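Local coordinates for lactate utilization protein C (PDB 2G40) that may function in L-lactate utilization, as a homodimeric member of the LutC/YkgG family whose molecular role is otherwise not established, at residues Ile136-Thr141 / Val172-Glu177; Cys164-Asp169 / Leu218-Val223. All blocks are in the same frame, centred on the assembly; numbering follows the deposited sequence. Where two conformers were deposited one is given.

Contact 1 of 2, residues Ile136-Thr141 / Val172-Glu177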
loop_
_atom_site.group_PDB
_atom_site.type_symbol
_atom_site.label_atom_id
_atom_site.label_comp_id
_atom_site.label_asym_id
_atom_site.label_seq_id
_atom_site.Cartn_x
_atom_site.Cartn_y
_atom_site.Cartn_z
ATOM N N ILE A 136 1.647 7.230 -12.960
ATOM C CA ILE A 136 0.758 7.051 -14.097
ATOM C C ILE A 136 -0.057 8.320 -14.293
ATOM O O ILE A 136 -0.790 8.781 -13.395
ATOM C CB ILE A 136 -0.174 5.861 -13.873
ATOM C CG1 ILE A 136 0.623 4.577 -13.645
ATOM C CG2 ILE A 136 -1.107 5.705 -15.055
ATOM C CD1 ILE A 136 -0.145 3.573 -12.818
ATOM N N SER A 137 0.068 8.889 -15.485
ATOM C CA SER A 137 -0.572 10.156 -15.770
ATOM C C SER A 137 -2.088 10.068 -15.807
ATOM O O SER A 137 -2.761 10.942 -15.284
ATOM C CB SER A 137 -0.033 10.768 -17.058
ATOM O OG SER A 137 -0.490 10.117 -18.227
ATOM N N GLU A 138 -2.630 9.007 -16.406
ATOM C CA GLU A 138 -4.084 8.944 -16.645
ATOM C C GLU A 138 -4.908 8.974 -15.366
ATOM O O GLU A 138 -6.002 9.540 -15.342
ATOM C CB GLU A 138 -4.473 7.741 -17.530
ATOM C CG GLU A 138 -4.292 6.357 -16.924
ATOM C CD GLU A 138 -4.844 5.241 -17.807
ATOM O OE1 GLU A 138 -5.693 5.531 -18.673
ATOM O OE2 GLU A 138 -4.442 4.072 -17.637
ATOM N N THR A 139 -4.364 8.393 -14.298
ATOM C CA THR A 139 -5.060 8.314 -13.021
ATOM C C THR A 139 -4.388 9.126 -11.931
ATOM O O THR A 139 -4.856 9.139 -10.812
ATOM C CB THR A 139 -5.206 6.853 -12.589
ATOM O OG1 THR A 139 -3.931 6.217 -12.586
ATOM C CG2 THR A 139 -6.124 6.124 -13.529
ATOM N N GLY A 140 -3.296 9.821 -12.248
ATOM C CA GLY A 140 -2.578 10.591 -11.237
ATOM C C GLY A 140 -2.116 9.686 -10.122
ATOM O O GLY A 140 -2.274 10.000 -8.928
ATOM N N THR A 141 -1.589 8.528 -10.503
ATOM C CA THR A 141 -1.152 7.515 -9.532
ATOM C C THR A 141 0.328 7.539 -9.321
ATOM O O THR A 141 1.093 7.617 -10.278
ATOM C CB THR A 141 -1.494 6.093 -10.021
ATOM O OG1 THR A 141 -2.906 5.974 -10.159
ATOM C CG2 THR A 141 -0.982 5.009 -9.040
ATOM N N VAL A 172 4.516 7.438 -16.733
ATOM C CA VAL A 172 4.009 6.757 -17.919
ATOM C C VAL A 172 2.566 7.153 -18.075
ATOM O O VAL A 172 1.961 7.687 -17.148
ATOM C CB VAL A 172 4.135 5.198 -17.823
ATOM C CG1 VAL A 172 5.589 4.817 -17.641
ATOM C CG2 VAL A 172 3.276 4.631 -16.689
ATOM N N GLN A 173 2.011 6.900 -19.244
ATOM C CA GLN A 173 0.653 7.335 -19.512
ATOM C C GLN A 173 -0.387 6.442 -18.863
ATOM O O GLN A 173 -1.312 6.927 -18.202
ATOM C CB GLN A 173 0.406 7.414 -21.009
ATOM C CG GLN A 173 -1.034 7.739 -21.337
ATOM C CD GLN A 173 -1.298 7.786 -22.804
ATOM O OE1 GLN A 173 -0.373 7.787 -23.623
ATOM N NE2 GLN A 173 -2.579 7.821 -23.160
ATOM N N THR A 174 -0.263 5.137 -19.080
ATOM C CA THR A 174 -1.341 4.216 -18.777
ATOM C C THR A 174 -1.021 3.331 -17.580
ATOM O O THR A 174 0.145 3.058 -17.277
ATOM C CB THR A 174 -1.613 3.304 -19.982
ATOM O OG1 THR A 174 -0.431 2.535 -20.255
ATOM C CG2 THR A 174 -1.994 4.131 -21.215
ATOM N N VAL A 175 -2.077 2.857 -16.932
ATOM C CA VAL A 175 -1.963 1.885 -15.856
ATOM C C VAL A 175 -1.201 0.636 -16.315
ATOM O O VAL A 175 -0.326 0.146 -15.607
ATOM C CB VAL A 175 -3.360 1.526 -15.296
ATOM C CG1 VAL A 175 -3.280 0.351 -14.355
ATOM C CG2 VAL A 175 -3.968 2.720 -14.571
ATOM N N ARG A 176 -1.514 0.152 -17.514
ATOM C CA ARG A 176 -0.801 -0.972 -18.115
ATOM C C ARG A 176 0.719 -0.796 -18.079
ATOM O O ARG A 176 1.446 -1.697 -17.661
ATOM C CB ARG A 176 -1.274 -1.178 -19.553
ATOM N N GLU A 177 1.195 0.373 -18.503
ATOM C CA GLU A 177 2.627 0.669 -18.500
ATOM C C GLU A 177 3.181 0.758 -17.078
ATOM O O GLU A 177 4.320 0.349 -16.804
ATOM C CB GLU A 177 2.901 1.984 -19.210
ATOM C CG GLU A 177 2.611 1.994 -20.677
ATOM C CD GLU A 177 2.587 3.414 -21.196
ATOM O OE1 GLU A 177 3.678 3.944 -21.508
ATOM O OE2 GLU A 177 1.479 3.998 -21.245
#

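Contact 2 of 2, residues Cys164-Asp169 / Leu218-Val223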
loop_
_atom_site.group_PDB
_atom_site.type_symbol
_atom_site.label_atom_id
_atom_site.label_comp_id
_atom_site.label_asym_id
_atom_site.label_seq_id
_atom_site.Cartn_x
_atom_site.Cartn_y
_atom_site.Cartn_z
ATOM N N CYS A 164 6.842 13.733 -2.403
ATOM C CA CYS A 164 7.191 12.623 -3.258
ATOM C C CYS A 164 7.836 13.141 -4.533
ATOM O O CYS A 164 7.223 13.905 -5.299
ATOM C CB CYS A 164 5.937 11.823 -3.580
ATOM S SG CYS A 164 6.282 10.427 -4.597
ATOM N N VAL A 165 9.077 12.731 -4.755
ATOM C CA VAL A 165 9.851 13.200 -5.912
ATOM C C VAL A 165 9.699 12.168 -7.013
ATOM O O VAL A 165 9.984 11.004 -6.807
ATOM C CB VAL A 165 11.349 13.384 -5.571
ATOM C CG1 VAL A 165 12.154 13.701 -6.820
ATOM C CG2 VAL A 165 11.527 14.466 -4.537
ATOM N N VAL A 166 9.244 12.627 -8.172
ATOM C CA VAL A 166 8.947 11.775 -9.312
ATOM C C VAL A 166 9.829 12.251 -10.444
ATOM O O VAL A 166 9.719 13.377 -10.871
ATOM C CB VAL A 166 7.477 11.931 -9.714
ATOM C CG1 VAL A 166 7.180 11.084 -10.967
ATOM C CG2 VAL A 166 6.553 11.578 -8.545
ATOM N N ARG A 167 10.726 11.407 -10.939
ATOM C CA ARG A 167 11.530 11.810 -12.080
ATOM C C ARG A 167 10.624 11.869 -13.294
ATOM O O ARG A 167 9.753 11.039 -13.420
ATOM C CB ARG A 167 12.634 10.817 -12.334
ATOM C CG ARG A 167 13.588 10.652 -11.196
ATOM C CD ARG A 167 14.896 10.062 -11.672
ATOM N NE ARG A 167 14.671 8.812 -12.385
ATOM C CZ ARG A 167 14.464 7.639 -11.791
ATOM N NH1 ARG A 167 14.481 7.534 -10.463
ATOM N NH2 ARG A 167 14.254 6.555 -12.529
ATOM N N GLU A 168 10.818 12.848 -14.173
ATOM C CA GLU A 168 10.034 12.934 -15.398
ATOM C C GLU A 168 9.955 11.572 -16.105
ATOM O O GLU A 168 8.877 11.175 -16.557
ATOM C CB GLU A 168 10.606 14.002 -16.332
ATOM C CG GLU A 168 9.856 14.182 -17.643
ATOM C CD GLU A 168 10.268 13.218 -18.753
ATOM O OE1 GLU A 168 11.353 12.591 -18.680
ATOM O OE2 GLU A 168 9.483 13.097 -19.715
ATOM N N ASP A 169 11.078 10.847 -16.154
ATOM C CA ASP A 169 11.158 9.548 -16.843
ATOM C C ASP A 169 10.472 8.397 -16.129
ATOM O O ASP A 169 10.416 7.290 -16.652
ATOM C CB ASP A 169 12.617 9.174 -17.162
ATOM C CG ASP A 169 13.460 8.916 -15.918
ATOM O OD1 ASP A 169 12.916 8.790 -14.809
ATOM O OD2 ASP A 169 14.694 8.837 -16.060
ATOM N N LEU A 218 0.002 16.155 0.429
ATOM C CA LEU A 218 0.942 15.573 -0.504
ATOM C C LEU A 218 1.490 16.655 -1.398
ATOM O O LEU A 218 0.730 17.476 -1.947
ATOM C CB LEU A 218 0.288 14.468 -1.346
ATOM C CG LEU A 218 1.100 13.984 -2.564
ATOM C CD1 LEU A 218 2.394 13.306 -2.153
ATOM C CD2 LEU A 218 0.189 13.089 -3.420
ATOM N N GLN A 219 2.816 16.687 -1.478
ATOM C CA GLN A 219 3.526 17.528 -2.440
ATOM C C GLN A 219 4.209 16.605 -3.420
ATOM O O GLN A 219 5.036 15.796 -3.039
ATOM C CB GLN A 219 4.575 18.384 -1.751
ATOM C CG GLN A 219 5.552 19.101 -2.688
ATOM C CD GLN A 219 4.961 20.350 -3.291
ATOM O OE1 GLN A 219 4.612 21.272 -2.573
ATOM N NE2 GLN A 219 4.857 20.392 -4.618
ATOM N N VAL A 220 3.880 16.761 -4.686
ATOM C CA VAL A 220 4.553 16.062 -5.751
ATOM C C VAL A 220 5.542 17.023 -6.388
ATOM O O VAL A 220 5.212 18.161 -6.731
ATOM C CB VAL A 220 3.557 15.546 -6.834
ATOM C CG1 VAL A 220 4.310 14.964 -8.022
ATOM C CG2 VAL A 220 2.568 14.542 -6.239
ATOM N N ILE A 221 6.772 16.544 -6.527
ATOM C CA ILE A 221 7.827 17.280 -7.170
ATOM C C ILE A 221 8.289 16.435 -8.334
ATOM O O ILE A 221 8.911 15.396 -8.159
ATOM C CB ILE A 221 9.009 17.599 -6.218
ATOM C CG1 ILE A 221 8.513 18.380 -5.003
ATOM C CG2 ILE A 221 10.120 18.382 -6.971
ATOM C CD1 ILE A 221 9.618 18.802 -4.052
ATOM N N VAL A 222 7.942 16.874 -9.542
ATOM C CA VAL A 222 8.502 16.251 -10.738
ATOM C C VAL A 222 9.827 16.897 -11.054
ATOM O O VAL A 222 9.963 18.107 -10.981
ATOM C CB VAL A 222 7.551 16.356 -11.930
ATOM C CG1 VAL A 222 8.147 15.643 -13.177
ATOM C CG2 VAL A 222 6.227 15.803 -11.548
ATOM N N VAL A 223 10.823 16.077 -11.391
ATOM C CA VAL A 223 12.130 16.604 -11.657
ATOM C C VAL A 223 12.631 16.152 -13.025
ATOM O O VAL A 223 12.508 14.979 -13.380
ATOM C CB VAL A 223 13.151 16.289 -10.509
ATOM C CG1 VAL A 223 13.154 14.854 -10.108
ATOM C CG2 VAL A 223 14.554 16.773 -10.892
#

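Contact 1 of 2, residues Ile136-Thr141 / Val172-Glu177
The carbonyl oxygen of V172 is gripped from two neighbouring residues: S137 N donates to V172 O at 2.8 Å, and I136 CA adds a longer C-H...O contact at 3.3 Å. One residue on, E138 N binds Q173 O at 3.0 Å. The first of these bonds, with that of V172 to A135, makes the parallel bridge between I136 and V172, where strand 134-136 pairs with strand 171-172, at one edge of the mixed sheet within this chain; E138 N carries the pairing one residue further. Residues 136-141 then fold back through a G1 beta bulge, in which G140, with positive phi, and T141 both face I136. On the apolar side, I136 CG2 stands anti to its own backbone N (CG1 at chi1 -58°), which brings it over the peptide leading into helix 175-187, 3.5 Å from T174 C; I136 CG1 meets V172 CG2, and W194 packs against I136 and V175. In the conformer described here, E138 reaches the same turn with an extended chain, and its OE2 takes V175 N at 2.8 Å on the anti side of the carboxylate. T174 is the N-cap and forms a capping box with E177: E177 N donates to T174 OG1 at 3.2 Å, while E177 OE2 receives both T174 N and T174 OG1, the latter at 2.6 Å. An alanine at T174 would probably leave E177 N without its capping acceptor and E177 OE2 without its hydroxyl donor, held by T174 N among the bonds described and freer to turn. The second subunit packs V179 on V175 and V186 on T139. With two carboxylates beside the first turn, one from each segment, the amide-rich helix end is likely to be electrostatically favoured as well as hydrogen-bonded.

Contact 2 of 2, residues Cys164-Asp169 / Leu218-Val223
V165 CG1 stands anti to its backbone N (chi1 173°) and V223 CG1 lies between its own N and carbonyl carbon (chi1 49°), so that the two methyls meet at 3.6 Å across neighbouring strands, the side chains lying obliquely to each other. The pair belongs to the parallel six-stranded sheet of the chain, consistent with the Rossmann-like clan to which the LUD family belongs, and in this sheet strand 161-167 lies between 127-130 and 217-223. C164 and V166 turn both their N-H and C=O groups to strand 217-223: C164 N donates to Q219 O at 2.8 Å and I221 N returns to C164 O, then V166 N binds I221 O and V223 N returns to V166 O at 3.0 Å. E168 N continues the pattern onto V223 O just as the strand gives way to a 3-10 turn. V165, between C164 and V166, hydrogen-bonds through its backbone to T130 of the next strand, while V220 pairs on its far edge with A70 and T72 of strand 70-74. The two faces of the sheet are covered by different helices. V165 and I221 are covered by helix 79-87 through L79, whereas V220 and V222 pack on F60 of helix 53-66. On this second face V166 CG2 meets V220 CG1 at 4.1 Å, and C164 CB touches L218 CD1. Beyond the strand, E168 OE2 forms a salt bridge with R53, which ties the turn to the start of helix 53-66. V222 CG1 lies 3.6 Å from V166 O, with E168 CA close by.

How the contacts relate
Helix 53-66 comes first along the chain and packs on both contacts. From residues 136-141 the chain runs through strands 141-144 and 161-167 before contact 1 closes the loop at 172-177. Contact 2 opens within that loop, at 164-169, and closes only at 218-223, after helix 175-187 and strand 192-196, so the two closures cross. Their centres lie about 14 Å apart, and residues 169 and 172 nearly adjoin. Contact 1 ties the turn after strand 134-136 to the edge strand 171-172 and the start of helix 175-187, which packs at the dimer interface; contact 2 joins two inner strands of the parallel sheet.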